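Local coordinates for probable porin (Pseudomonas aeruginosa, PDB 4FSP), which probably acts as an outer-membrane porin, a beta-barrel of the OprD family that lets small solutes cross the outer membrane, at residues Tyr302-Gly307 / Ser319-Tyr324; Gly307-Phe312 / Glu358-Ser363. All coordinates share one frame; numbering follows the deposited sequence.

Contact 1: residues Tyr302-Gly307 / Ser319-Tyr324; sequences YLVNFG and SWQLRY. With C8E ((hydroxyethyloxy)tri(ethyloxy)octane), chain C.
A loop tucked against the inner wall of the porin barrel meets strand 318-327 where Asn-305 lies over Ser-319 and Gln-321. The two polar atoms of the Asn-305 amide are divided between these residues. ND2 donates to Ser-319 OG at 2.8 Å, an almost straight bond (N-H...O 174°) with the hydroxyl in the amide plane, while OD1 accepts from Gln-321 NE2, also at 2.8 Å, and lies in the amide plane of Gln-321. Gln-321 CG is anti to the backbone N (chi1 -179°) and the chain runs on extended, which carries NE2 up to the loop. There the same nitrogen reaches Val-304 O at 3.1 Å, coming from above the carbonyl plane; two acceptors share it, which is consistent with a settled amide orientation. The two amide planes stand 63° apart. Asn-305 is the centre of an inverse gamma turn. As usual in a beta-barrel, side chains alternate: Ser-319 and Gln-321 turn to the loop, whereas Trp-320 points away from it and is exposed. Farther along, on the membrane side, a detergent tail crosses one face of the Tyr-324 ring, with C8E C5 3.8 Å from Tyr-324 CZ.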
ATOM      1  N   TYR A 302      -1.789  -1.186   6.437  1.00 27.61           N
ATOM      2  CA  TYR A 302      -2.296   0.183   6.374  1.00 27.98           C
ATOM      3  C   TYR A 302      -2.114   0.919   7.705  1.00 27.46           C
ATOM      4  O   TYR A 302      -3.095   1.252   8.381  1.00 25.94           O
ATOM      5  CB  TYR A 302      -3.772   0.159   5.995  1.00 24.57           C
ATOM      6  CG  TYR A 302      -4.320   1.488   5.555  1.00 20.91           C
ATOM      7  CD1 TYR A 302      -3.755   2.178   4.486  1.00 23.54           C
ATOM      8  CD2 TYR A 302      -5.419   2.053   6.194  1.00 22.51           C
ATOM      9  CE1 TYR A 302      -4.276   3.405   4.054  1.00 20.51           C
ATOM     10  CE2 TYR A 302      -5.952   3.281   5.773  1.00 23.23           C
ATOM     11  CZ  TYR A 302      -5.375   3.948   4.707  1.00 29.36           C
ATOM     12  OH  TYR A 302      -5.896   5.156   4.287  1.00 31.04           O
ATOM     13  N   LEU A 303      -0.865   1.186   8.081  1.00 28.48           N
ATOM     14  CA  LEU A 303      -0.584   1.852   9.358  1.00 27.37           C
ATOM     15  C   LEU A 303       0.256   3.106   9.114  1.00 27.42           C
ATOM     16  O   LEU A 303       1.088   3.113   8.200  1.00 30.34           O
ATOM     17  CB  LEU A 303       0.169   0.889  10.280  1.00 28.58           C
ATOM     18  CG  LEU A 303      -0.532  -0.393  10.753  1.00 28.52           C
ATOM     19  CD1 LEU A 303       0.469  -1.336  11.412  1.00 19.53           C
ATOM     20  CD2 LEU A 303      -1.629  -0.037  11.745  1.00 29.81           C
ATOM     21  N   VAL A 304       0.072   4.168   9.896  1.00 26.85           N
ATOM     22  CA  VAL A 304       0.904   5.347   9.632  1.00 25.27           C
ATOM     23  C   VAL A 304       2.343   5.186  10.096  1.00 22.06           C
ATOM     24  O   VAL A 304       3.260   5.674   9.438  1.00 25.63           O
ATOM     25  CB  VAL A 304       0.305   6.717  10.069  1.00 23.51           C
ATOM     26  CG1 VAL A 304      -1.172   6.625  10.367  1.00 26.08           C
ATOM     27  CG2 VAL A 304       1.089   7.340  11.196  1.00 28.21           C
ATOM     28  N   ASN A 305       2.552   4.483  11.201  1.00 25.85           N
ATOM     29  CA  ASN A 305       3.921   4.253  11.670  1.00 28.23           C
ATOM     30  C   ASN A 305       4.499   2.998  11.044  1.00 26.57           C
ATOM     31  O   ASN A 305       4.843   2.040  11.735  1.00 24.82           O
ATOM     32  CB  ASN A 305       3.989   4.222  13.200  1.00 23.78           C
ATOM     33  CG  ASN A 305       3.855   5.610  13.790  1.00 30.32           C
ATOM     34  OD1 ASN A 305       3.751   6.580  13.029  1.00 28.06           O
ATOM     35  ND2 ASN A 305       3.836   5.723  15.138  1.00 21.76           N
ATOM     36  N   PHE A 306       4.578   3.012   9.717  1.00 25.02           N
ATOM     37  CA  PHE A 306       5.127   1.892   8.963  1.00 26.80           C
ATOM     38  C   PHE A 306       6.295   2.451   8.202  1.00 26.41           C
ATOM     39  O   PHE A 306       6.125   3.365   7.390  1.00 28.11           O
ATOM     40  CB  PHE A 306       4.083   1.337   7.988  1.00 30.80           C
ATOM     41  CG  PHE A 306       4.659   0.453   6.914  1.00 31.33           C
ATOM     42  CD1 PHE A 306       5.347  -0.709   7.240  1.00 31.07           C
ATOM     43  CD2 PHE A 306       4.499   0.779   5.578  1.00 27.87           C
ATOM     44  CE1 PHE A 306       5.881  -1.516   6.250  1.00 32.41           C
ATOM     45  CE2 PHE A 306       5.021  -0.025   4.587  1.00 23.74           C
ATOM     46  CZ  PHE A 306       5.716  -1.178   4.919  1.00 24.21           C
ATOM     47  N   GLY A 307       7.488   1.939   8.475  1.00 26.82           N
ATOM     48  CA  GLY A 307       8.677   2.477   7.832  1.00 24.56           C
ATOM     49  C   GLY A 307       9.143   1.632   6.658  1.00 33.30           C
ATOM     50  O   GLY A 307       8.382   0.813   6.106  1.00 36.75           O
ATOM     51  N   SER A 319       3.922   3.728  19.527  1.00 25.26           N
ATOM     52  CA  SER A 319       5.024   4.350  18.788  1.00 25.40           C
ATOM     53  C   SER A 319       4.711   5.777  18.341  1.00 24.82           C
ATOM     54  O   SER A 319       3.543   6.128  18.111  1.00 30.65           O
ATOM     55  CB  SER A 319       5.384   3.498  17.564  1.00 31.01           C
ATOM     56  OG  SER A 319       4.267   3.397  16.691  1.00 28.27           O
ATOM     57  N   TRP A 320       5.766   6.582  18.204  1.00 26.93           N
ATOM     58  CA  TRP A 320       5.665   7.976  17.760  1.00 30.53           C
ATOM     59  C   TRP A 320       6.515   8.157  16.531  1.00 30.48           C
ATOM     60  O   TRP A 320       7.567   7.526  16.409  1.00 30.17           O
ATOM     61  CB  TRP A 320       6.215   8.930  18.827  1.00 37.01           C
ATOM     62  CG  TRP A 320       5.324   9.117  19.990  1.00 50.80           C
ATOM     63  CD1 TRP A 320       5.391   8.474  21.194  1.00 53.49           C
ATOM     64  CD2 TRP A 320       4.211  10.021  20.075  1.00 55.38           C
ATOM     65  NE1 TRP A 320       4.386   8.924  22.024  1.00 58.06           N
ATOM     66  CE2 TRP A 320       3.650   9.873  21.362  1.00 53.26           C
ATOM     67  CE3 TRP A 320       3.639  10.942  19.188  1.00 52.03           C
ATOM     68  CZ2 TRP A 320       2.542  10.611  21.781  1.00 42.49           C
ATOM     69  CZ3 TRP A 320       2.539  11.674  19.606  1.00 48.46           C
ATOM     70  CH2 TRP A 320       2.003  11.503  20.888  1.00 47.11           C
ATOM     71  N   GLN A 321       6.094   9.053  15.648  1.00 26.00           N
ATOM     72  CA  GLN A 321       6.846   9.326  14.435  1.00 29.15           C
ATOM     73  C   GLN A 321       6.948  10.825  14.213  1.00 32.18           C
ATOM     74  O   GLN A 321       5.968  11.560  14.414  1.00 30.79           O
ATOM     75  CB  GLN A 321       6.179   8.664  13.210  1.00 30.46           C
ATOM     76  CG  GLN A 321       6.929   8.880  11.868  1.00 28.10           C
ATOM     77  CD  GLN A 321       6.091   8.532  10.638  1.00 29.68           C
ATOM     78  OE1 GLN A 321       6.423   8.924   9.514  1.00 31.33           O
ATOM     79  NE2 GLN A 321       4.994   7.794  10.846  1.00 26.05           N
ATOM     80  N   LEU A 322       8.141  11.268  13.815  1.00 25.76           N
ATOM     81  CA  LEU A 322       8.348  12.616  13.286  1.00 30.76           C
ATOM     82  C   LEU A 322       8.817  12.466  11.858  1.00 32.03           C
ATOM     83  O   LEU A 322       9.639  11.603  11.556  1.00 33.50           O
ATOM     84  CB  LEU A 322       9.437  13.362  14.056  1.00 25.92           C
ATOM     85  CG  LEU A 322       9.101  14.185  15.296  1.00 43.65           C
ATOM     86  CD1 LEU A 322       7.661  14.008  15.710  1.00 36.79           C
ATOM     87  CD2 LEU A 322      10.052  13.814  16.433  1.00 46.03           C
ATOM     88  N   ARG A 323       8.322  13.317  10.978  1.00 29.68           N
ATOM     89  CA  ARG A 323       8.673  13.191   9.578  1.00 30.16           C
ATOM     90  C   ARG A 323       8.811  14.568   8.934  1.00 32.73           C
ATOM     91  O   ARG A 323       8.024  15.473   9.203  1.00 34.32           O
ATOM     92  CB  ARG A 323       7.607  12.361   8.857  1.00 30.90           C
ATOM     93  CG  ARG A 323       7.685  12.458   7.352  1.00 37.05           C
ATOM     94  CD  ARG A 323       6.717  11.519   6.643  1.00 32.59           C
ATOM     95  NE  ARG A 323       6.746  11.781   5.208  1.00 38.04           N
ATOM     96  CZ  ARG A 323       6.480  10.883   4.264  1.00 36.11           C
ATOM     97  NH1 ARG A 323       6.148   9.640   4.595  1.00 31.37           N
ATOM     98  NH2 ARG A 323       6.544  11.233   2.987  1.00 27.81           N
ATOM     99  N   TYR A 324       9.820  14.724   8.086  1.00 33.87           N
ATOM    100  CA  TYR A 324       9.989  15.954   7.345  1.00 29.27           C
ATOM    101  C   TYR A 324      10.133  15.659   5.859  1.00 36.87           C
ATOM    102  O   TYR A 324      10.945  14.815   5.471  1.00 42.66           O
ATOM    103  CB  TYR A 324      11.234  16.686   7.835  1.00 26.47           C
ATOM    104  CG  TYR A 324      11.618  17.858   6.968  1.00 38.96           C
ATOM    105  CD1 TYR A 324      10.995  19.088   7.119  1.00 45.02           C
ATOM    106  CD2 TYR A 324      12.609  17.744   6.011  1.00 42.88           C
ATOM    107  CE1 TYR A 324      11.341  20.173   6.339  1.00 44.66           C
ATOM    108  CE2 TYR A 324      12.966  18.832   5.220  1.00 52.00           C
ATOM    109  CZ  TYR A 324      12.326  20.044   5.395  1.00 47.71           C
ATOM    110  OH  TYR A 324      12.658  21.137   4.620  1.00 43.06           O
TER
HETATM  111  C1  C8E C 402      15.814  17.343   9.075  1.00 50.76           C
HETATM  112  C2  C8E C 402      14.966  18.536   9.507  1.00 52.30           C
HETATM  113  C3  C8E C 402      15.081  19.679   8.502  1.00 51.33           C
HETATM  114  C4  C8E C 402      14.144  20.838   8.836  1.00 51.18           C
HETATM  115  C5  C8E C 402      14.351  22.038   7.908  1.00 49.45           C
HETATM  116  C6  C8E C 402      13.212  23.030   8.101  1.00 53.49           C
HETATM  117  C7  C8E C 402      13.408  24.384   7.426  1.00 59.39           C
HETATM  118  C8  C8E C 402      12.197  25.246   7.778  1.00 66.89           C
HETATM  119  O9  C8E C 402      12.413  26.633   7.620  1.00 75.65           O
HETATM  120  C10 C8E C 402      11.692  27.156   6.528  1.00 79.79           C
HETATM  121  C11 C8E C 402      10.408  27.829   7.011  1.00 78.14           C
HETATM  122  O12 C8E C 402       9.468  27.839   5.955  1.00 70.82           O

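Contact 2: residues Gly307-Phe312 / Glu358-Ser363; sequences GQYNDF and EWERDS
Glu-360 stretches from the barrel wall to the backbone of the loop at Tyr-309 and Asn-310. Its CB lies 3.7 Å from Phe-312 CZ, at the edge of that ring. CG is anti to the backbone N (chi1 -178°), and the extended chain brings CD to the loop. OE1 accepts from Asn-310 N at 2.7 Å and OE2 from Tyr-309 N at 2.9 Å. Both oxygens use their syn lone pairs, and one carboxylate thereby holds two consecutive N-H groups, an arrangement consistent with a fixed rotation of the group. Asp-362 extends the pattern by one residue: its OD2 takes Gln-308 N at 2.8 Å, from 35° out of the carboxylate plane, and Arg-341 forms a salt bridge to the same oxygen. At the other end Asn-310 and Glu-358 meet tip to tip through a weak ND2-OE2 bond of 2.9 Å, while Glu-358 OE1 is bound by Tyr-386 OH. Asn-310 ND2 also sits 3.1 Å above the Phe-312 ring plane, over its centre. All three acids project from strand 358-368, which runs antiparallel between strands 336-346 and 378-388; the loop lies against the inner side of 358-368 and touches 378-388 through Gln-308 and Asn-310.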
ATOM      1  N   GLY A 307       7.488   1.939   8.475  1.00 26.82           N
ATOM      2  CA  GLY A 307       8.677   2.477   7.832  1.00 24.56           C
ATOM      3  C   GLY A 307       9.143   1.632   6.658  1.00 33.30           C
ATOM      4  O   GLY A 307       8.382   0.813   6.106  1.00 36.75           O
ATOM      5  N   GLN A 308      10.398   1.836   6.272  1.00 30.34           N
ATOM      6  CA  GLN A 308      11.007   1.073   5.187  1.00 31.85           C
ATOM      7  C   GLN A 308      11.178  -0.377   5.623  1.00 30.82           C
ATOM      8  O   GLN A 308      11.120  -1.284   4.799  1.00 34.55           O
ATOM      9  CB  GLN A 308      12.357   1.691   4.775  1.00 25.16           C
ATOM     10  CG  GLN A 308      13.096   0.964   3.634  1.00 27.17           C
ATOM     11  CD  GLN A 308      14.444   1.602   3.288  1.00 33.34           C
ATOM     12  OE1 GLN A 308      14.608   2.829   3.366  1.00 35.04           O
ATOM     13  NE2 GLN A 308      15.418   0.768   2.900  1.00 32.47           N
ATOM     14  N   TYR A 309      11.362  -0.603   6.924  1.00 30.27           N
ATOM     15  CA  TYR A 309      11.572  -1.965   7.414  1.00 29.49           C
ATOM     16  C   TYR A 309      10.513  -2.423   8.426  1.00 39.56           C
ATOM     17  O   TYR A 309       9.922  -3.491   8.273  1.00 42.15           O
ATOM     18  CB  TYR A 309      12.963  -2.111   8.034  1.00 29.37           C
ATOM     19  CG  TYR A 309      13.239  -3.513   8.518  1.00 36.55           C
ATOM     20  CD1 TYR A 309      13.391  -4.560   7.617  1.00 41.71           C
ATOM     21  CD2 TYR A 309      13.343  -3.795   9.872  1.00 36.11           C
ATOM     22  CE1 TYR A 309      13.641  -5.853   8.053  1.00 46.03           C
ATOM     23  CE2 TYR A 309      13.593  -5.084  10.319  1.00 37.41           C
ATOM     24  CZ  TYR A 309      13.741  -6.109   9.406  1.00 46.06           C
ATOM     25  OH  TYR A 309      13.995  -7.389   9.851  1.00 44.63           O
ATOM     26  N   ASN A 310      10.290  -1.633   9.470  1.00 31.25           N
ATOM     27  CA  ASN A 310       9.459  -2.097  10.583  1.00 32.73           C
ATOM     28  C   ASN A 310       8.072  -1.487  10.534  1.00 28.38           C
ATOM     29  O   ASN A 310       7.880  -0.399   9.971  1.00 29.31           O
ATOM     30  CB  ASN A 310      10.115  -1.787  11.934  1.00 33.47           C
ATOM     31  CG  ASN A 310       9.401  -2.459  13.107  1.00 38.97           C
ATOM     32  OD1 ASN A 310       9.144  -3.671  13.084  1.00 35.65           O
ATOM     33  ND2 ASN A 310       9.083  -1.671  14.139  1.00 28.47           N
ATOM     34  N   ASP A 311       7.111  -2.179  11.134  1.00 28.51           N
ATOM     35  CA  ASP A 311       5.719  -1.726  11.107  1.00 29.43           C
ATOM     36  C   ASP A 311       5.213  -1.361  12.503  1.00 24.33           C
ATOM     37  O   ASP A 311       4.055  -0.990  12.678  1.00 25.09           O
ATOM     38  CB  ASP A 311       4.829  -2.798  10.475  1.00 24.85           C
ATOM     39  CG  ASP A 311       4.915  -4.134  11.199  1.00 29.89           C
ATOM     40  OD1 ASP A 311       5.612  -4.218  12.234  1.00 30.44           O
ATOM     41  OD2 ASP A 311       4.275  -5.111  10.739  1.00 25.30           O
ATOM     42  N   PHE A 312       6.097  -1.474  13.491  1.00 24.71           N
ATOM     43  CA  PHE A 312       5.781  -1.097  14.858  1.00 26.05           C
ATOM     44  C   PHE A 312       4.418  -1.616  15.264  1.00 31.58           C
ATOM     45  O   PHE A 312       3.565  -0.847  15.711  1.00 32.48           O
ATOM     46  CB  PHE A 312       5.871   0.427  14.992  1.00 27.81           C
ATOM     47  CG  PHE A 312       7.258   0.944  14.732  1.00 31.64           C
ATOM     48  CD1 PHE A 312       7.691   1.180  13.430  1.00 25.10           C
ATOM     49  CD2 PHE A 312       8.151   1.135  15.783  1.00 31.17           C
ATOM     50  CE1 PHE A 312       8.982   1.622  13.177  1.00 31.64           C
ATOM     51  CE2 PHE A 312       9.450   1.579  15.537  1.00 39.80           C
ATOM     52  CZ  PHE A 312       9.871   1.807  14.234  1.00 37.04           C
ATOM     53  N   GLU A 358      12.192  -0.302  20.463  1.00 30.49           N
ATOM     54  CA  GLU A 358      12.772  -0.376  19.124  1.00 39.95           C
ATOM     55  C   GLU A 358      12.606   0.971  18.425  1.00 40.08           C
ATOM     56  O   GLU A 358      11.710   1.752  18.767  1.00 36.08           O
ATOM     57  CB  GLU A 358      12.120  -1.497  18.298  1.00 35.36           C
ATOM     58  CG  GLU A 358      10.618  -1.307  18.072  1.00 32.02           C
ATOM     59  CD  GLU A 358       9.994  -2.412  17.235  1.00 38.63           C
ATOM     60  OE1 GLU A 358      10.705  -3.373  16.858  1.00 39.07           O
ATOM     61  OE2 GLU A 358       8.783  -2.326  16.938  1.00 43.66           O
ATOM     62  N   TRP A 359      13.478   1.253  17.458  1.00 36.33           N
ATOM     63  CA  TRP A 359      13.354   2.482  16.686  1.00 38.45           C
ATOM     64  C   TRP A 359      13.858   2.312  15.252  1.00 33.26           C
ATOM     65  O   TRP A 359      14.531   1.333  14.929  1.00 35.78           O
ATOM     66  CB  TRP A 359      14.044   3.661  17.403  1.00 40.49           C
ATOM     67  CG  TRP A 359      15.539   3.514  17.583  1.00 42.45           C
ATOM     68  CD1 TRP A 359      16.191   2.988  18.664  1.00 41.70           C
ATOM     69  CD2 TRP A 359      16.563   3.920  16.655  1.00 35.75           C
ATOM     70  NE1 TRP A 359      17.551   3.035  18.463  1.00 39.96           N
ATOM     71  CE2 TRP A 359      17.803   3.602  17.252  1.00 37.78           C
ATOM     72  CE3 TRP A 359      16.544   4.526  15.401  1.00 37.10           C
ATOM     73  CZ2 TRP A 359      19.017   3.873  16.613  1.00 34.87           C
ATOM     74  CZ3 TRP A 359      17.755   4.781  14.770  1.00 36.36           C
ATOM     75  CH2 TRP A 359      18.970   4.455  15.378  1.00 40.24           C
ATOM     76  N   GLU A 360      13.516   3.271  14.395  1.00 29.76           N
ATOM     77  CA  GLU A 360      13.920   3.241  12.996  1.00 29.17           C
ATOM     78  C   GLU A 360      14.053   4.663  12.449  1.00 28.88           C
ATOM     79  O   GLU A 360      13.210   5.526  12.725  1.00 31.09           O
ATOM     80  CB  GLU A 360      12.902   2.440  12.151  1.00 30.36           C
ATOM     81  CG  GLU A 360      13.284   2.333  10.655  1.00 35.08           C
ATOM     82  CD  GLU A 360      12.427   1.338   9.851  1.00 38.87           C
ATOM     83  OE1 GLU A 360      11.855   0.386  10.439  1.00 34.71           O
ATOM     84  OE2 GLU A 360      12.350   1.493   8.606  1.00 31.12           O
ATOM     85  N   ARG A 361      15.111   4.909  11.680  1.00 32.66           N
ATOM     86  CA  ARG A 361      15.250   6.166  10.945  1.00 33.56           C
ATOM     87  C   ARG A 361      15.341   5.861   9.460  1.00 32.87           C
ATOM     88  O   ARG A 361      16.206   5.090   9.025  1.00 30.25           O
ATOM     89  CB  ARG A 361      16.489   6.976  11.407  1.00 33.11           C
ATOM     90  CG  ARG A 361      17.087   7.887  10.307  1.00 35.71           C
ATOM     91  CD  ARG A 361      17.988   8.975  10.854  1.00 66.48           C
ATOM     92  NE  ARG A 361      17.212  10.061  11.447  1.00 89.57           N
ATOM     93  CZ  ARG A 361      17.206  11.318  11.011  1.00 97.18           C
ATOM     94  NH1 ARG A 361      17.951  11.675   9.972  1.00 91.38           N
ATOM     95  NH2 ARG A 361      16.453  12.221  11.627  1.00102.58           N
ATOM     96  N   ASP A 362      14.437   6.445   8.683  1.00 29.37           N
ATOM     97  CA  ASP A 362      14.478   6.288   7.235  1.00 26.56           C
ATOM     98  C   ASP A 362      14.840   7.628   6.641  1.00 39.46           C
ATOM     99  O   ASP A 362      14.437   8.677   7.159  1.00 39.42           O
ATOM    100  CB  ASP A 362      13.116   5.872   6.662  1.00 25.28           C
ATOM    101  CG  ASP A 362      12.650   4.522   7.166  1.00 33.27           C
ATOM    102  OD1 ASP A 362      13.508   3.726   7.611  1.00 31.85           O
ATOM    103  OD2 ASP A 362      11.418   4.265   7.117  1.00 33.79           O
ATOM    104  N   SER A 363      15.602   7.579   5.554  1.00 35.17           N
ATOM    105  CA  SER A 363      15.900   8.746   4.750  1.00 35.75           C
ATOM    106  C   SER A 363      15.658   8.368   3.300  1.00 41.18           C
ATOM    107  O   SER A 363      15.907   7.233   2.884  1.00 45.28           O
ATOM    108  CB  SER A 363      17.349   9.184   4.947  1.00 36.64           C
ATOM    109  OG  SER A 363      17.535   9.725   6.248  1.00 44.97           O
TER
HETATM  110  O   HOH W   1       6.934  -3.939  15.245  1.00 36.11           O

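How the contacts relate
The segments alternate along the chain: 302-307 and 307-312 are consecutive parts of one loop, joined at Gly-307, followed by 319-324 and then 358-363. With centres about 8 Å apart, contacts 1 and 2 attach that loop to two strands of the barrel, 318-327 and 358-368, which have strand 336-346 between them. They also touch directly, Asn-305 O lying 3.4 Å from Phe-312 CD1. Gln-285 of strand 278-288 bonds to both parts: its OE1 accepts from Asn-305 N and its NE2 donates to Phe-312 O. The loop is thus secured across several neighbouring strands, consistent with the inward-folded loops that narrow the channel in OprD-family porins.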